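Local coordinates for vacuolar protein sorting-associated protein 54 (Mus musculus, PDB 3N1E) that is a subunit of the GARP tethering complex, which probably acts in retrograde transport from endosomes to the trans-Golgi network, at residues F36-L40 against C53-I57. Numbering follows the deposited sequence.
Sequences FDKLL and CFRNI
F36-L40 and C53-I57 pack as two nearly antiparallel helical turns, their short axes 10.3 Å apart at 161°, with L39 opposite C53 and F36 opposite I57. Antiparallel neighbours in a helical domain bury apolar side chains along their shared seam, and I57 illustrates how one branched residue can serve several partners. Its CG2, anti to the backbone N, reaches CE1 of F36 at 3.7 Å, the ring approached obliquely. The I57 and L39 side chains run past one another in opposite senses, with I57 CG1 3.9 Å from L39 CD1, while the L40 side chain crosses that of I57 at about a right angle and I57 CD1 sits 4.0 Å from L40 CG. The pair forms a helical hairpin: the end of helix 17-40 turns back through residues 41-51 into the start of helix 52-68, within the all-helical C-terminal domain of Vps54. Helix 74-98 supplies a further face, with I84 and S87 against F36 and H91 against L40. Nearer the connection, C53 carries its sulfur anti to the backbone N (chi1 176°), which extends SG to 3.7 Å from L40 CD2 and 4.0 Å from L39 CB. The same L40 methyl lies 4.2 Å from CE1 of F54, whose ring also meets that of Y43 from the connecting segment. Toward the more open margin, in the conformer modelled here, L39 CD1 lies 4.1 Å from N56 CB.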
loop_
_atom_site.group_PDB
_atom_site.type_symbol
_atom_site.label_atom_id
_atom_site.label_comp_id
_atom_site.label_asym_id
_atom_site.label_seq_id
_atom_site.Cartn_x
_atom_site.Cartn_y
_atom_site.Cartn_z
ATOM N N PHE A 36 -9.049 3.666 -1.941
ATOM C CA PHE A 36 -9.233 2.252 -2.289
ATOM C C PHE A 36 -10.692 1.826 -2.199
ATOM O O PHE A 36 -11.161 1.085 -3.051
ATOM C CB PHE A 36 -8.362 1.336 -1.429
ATOM C CG PHE A 36 -6.881 1.615 -1.532
ATOM C CD1 PHE A 36 -6.338 2.252 -2.648
ATOM C CD2 PHE A 36 -6.026 1.193 -0.509
ATOM C CE1 PHE A 36 -4.922 2.508 -2.748
ATOM C CE2 PHE A 36 -4.636 1.415 -0.589
ATOM C CZ PHE A 36 -4.082 2.061 -1.717
ATOM N N ASP A 37 -11.402 2.275 -1.160
ATOM C CA ASP A 37 -12.812 1.924 -1.023
ATOM C C ASP A 37 -13.578 2.500 -2.210
ATOM O O ASP A 37 -14.365 1.802 -2.829
ATOM C CB ASP A 37 -13.409 2.432 0.301
ATOM C CG ASP A 37 -14.952 2.288 0.340
ATOM O OD1 ASP A 37 -15.437 1.145 0.234
ATOM O OD2 ASP A 37 -15.674 3.308 0.439
ATOM N N LYS A 38 -13.316 3.760 -2.548
ATOM C CA LYS A 38 -14.040 4.419 -3.638
ATOM C C LYS A 38 -13.805 3.710 -4.956
ATOM O O LYS A 38 -14.758 3.389 -5.675
ATOM C CB LYS A 38 -13.601 5.877 -3.754
ATOM C CG LYS A 38 -14.345 6.629 -4.814
ATOM C CD LYS A 38 -13.766 8.021 -4.979
ATOM C CE LYS A 38 -13.722 8.418 -6.448
ATOM N NZ LYS A 38 -15.028 8.214 -7.121
ATOM N N LEU A 39 -12.534 3.424 -5.245
ATOM C CA LEU A 39 -12.171 2.828 -6.535
ATOM C C LEU A 39 -12.551 1.353 -6.645
ATOM O O LEU A 39 -13.151 0.945 -7.649
ATOM C CB LEU A 39 -10.688 3.053 -6.842
ATOM C CG LEU A 39 -10.241 4.507 -7.071
ATOM C CD1 LEU A 39 -8.721 4.598 -7.168
ATOM C CD2 LEU A 39 -10.929 5.085 -8.328
ATOM N N LEU A 40 -12.214 0.565 -5.624
ATOM C CA LEU A 40 -12.419 -0.884 -5.691
ATOM C C LEU A 40 -13.891 -1.300 -5.581
ATOM O O LEU A 40 -14.244 -2.371 -6.049
ATOM C CB LEU A 40 -11.547 -1.607 -4.666
ATOM C CG LEU A 40 -10.077 -1.556 -5.092
ATOM C CD1 LEU A 40 -9.147 -1.933 -3.938
ATOM C CD2 LEU A 40 -9.839 -2.497 -6.302
ATOM N N CYS A 53 -8.971 1.152 -12.881
ATOM C CA CYS A 53 -8.952 1.166 -11.428
ATOM C C CYS A 53 -7.513 0.991 -10.935
ATOM O O CYS A 53 -7.017 1.787 -10.127
ATOM C CB CYS A 53 -9.833 0.027 -10.867
ATOM S SG CYS A 53 -9.800 -0.112 -9.123
ATOM N N PHE A 54 -6.849 -0.049 -11.435
ATOM C CA PHE A 54 -5.484 -0.345 -10.974
ATOM C C PHE A 54 -4.472 0.687 -11.449
ATOM O O PHE A 54 -3.499 0.985 -10.722
ATOM C CB PHE A 54 -5.051 -1.756 -11.371
ATOM C CG PHE A 54 -5.588 -2.839 -10.474
ATOM C CD1 PHE A 54 -6.951 -2.953 -10.201
ATOM C CD2 PHE A 54 -4.729 -3.757 -9.903
ATOM C CE1 PHE A 54 -7.433 -3.973 -9.345
ATOM C CE2 PHE A 54 -5.214 -4.789 -9.066
ATOM C CZ PHE A 54 -6.563 -4.885 -8.811
ATOM N N ARG A 55 -4.683 1.266 -12.646
ATOM C CA ARG A 55 -3.781 2.347 -13.075
ATOM C C ARG A 55 -3.842 3.525 -12.104
ATOM O O ARG A 55 -2.818 4.105 -11.744
ATOM C CB ARG A 55 -4.096 2.834 -14.502
ATOM C CG ARG A 55 -3.832 1.790 -15.556
ATOM C CD ARG A 55 -3.826 2.395 -16.984
ATOM N NE ARG A 55 -5.052 3.123 -17.345
ATOM C CZ ARG A 55 -6.146 2.606 -17.933
ATOM N NH1 ARG A 55 -6.290 1.301 -18.177
ATOM N NH2 ARG A 55 -7.137 3.423 -18.265
ATOM N N ASN A 56 -5.060 3.848 -11.676
ATOM C CA ASN A 56 -5.252 4.971 -10.772
ATOM C C ASN A 56 -4.685 4.692 -9.397
ATOM O O ASN A 56 -3.964 5.533 -8.858
ATOM C CB ASN A 56 -6.725 5.341 -10.701
ATOM C CG ASN A 56 -7.159 6.111 -11.897
ATOM O OD1 ASN A 56 -6.507 7.089 -12.285
ATOM N ND2 ASN A 56 -8.256 5.684 -12.512
ATOM N N ILE A 57 -4.964 3.508 -8.845
ATOM C CA ILE A 57 -4.396 3.091 -7.556
ATOM C C ILE A 57 -2.863 3.202 -7.629
ATOM O O ILE A 57 -2.215 3.834 -6.786
ATOM C CB ILE A 57 -4.809 1.641 -7.209
ATOM C CG1 ILE A 57 -6.298 1.600 -6.822
ATOM C CG2 ILE A 57 -3.930 1.070 -6.058
ATOM C CD1 ILE A 57 -6.910 0.199 -6.772
#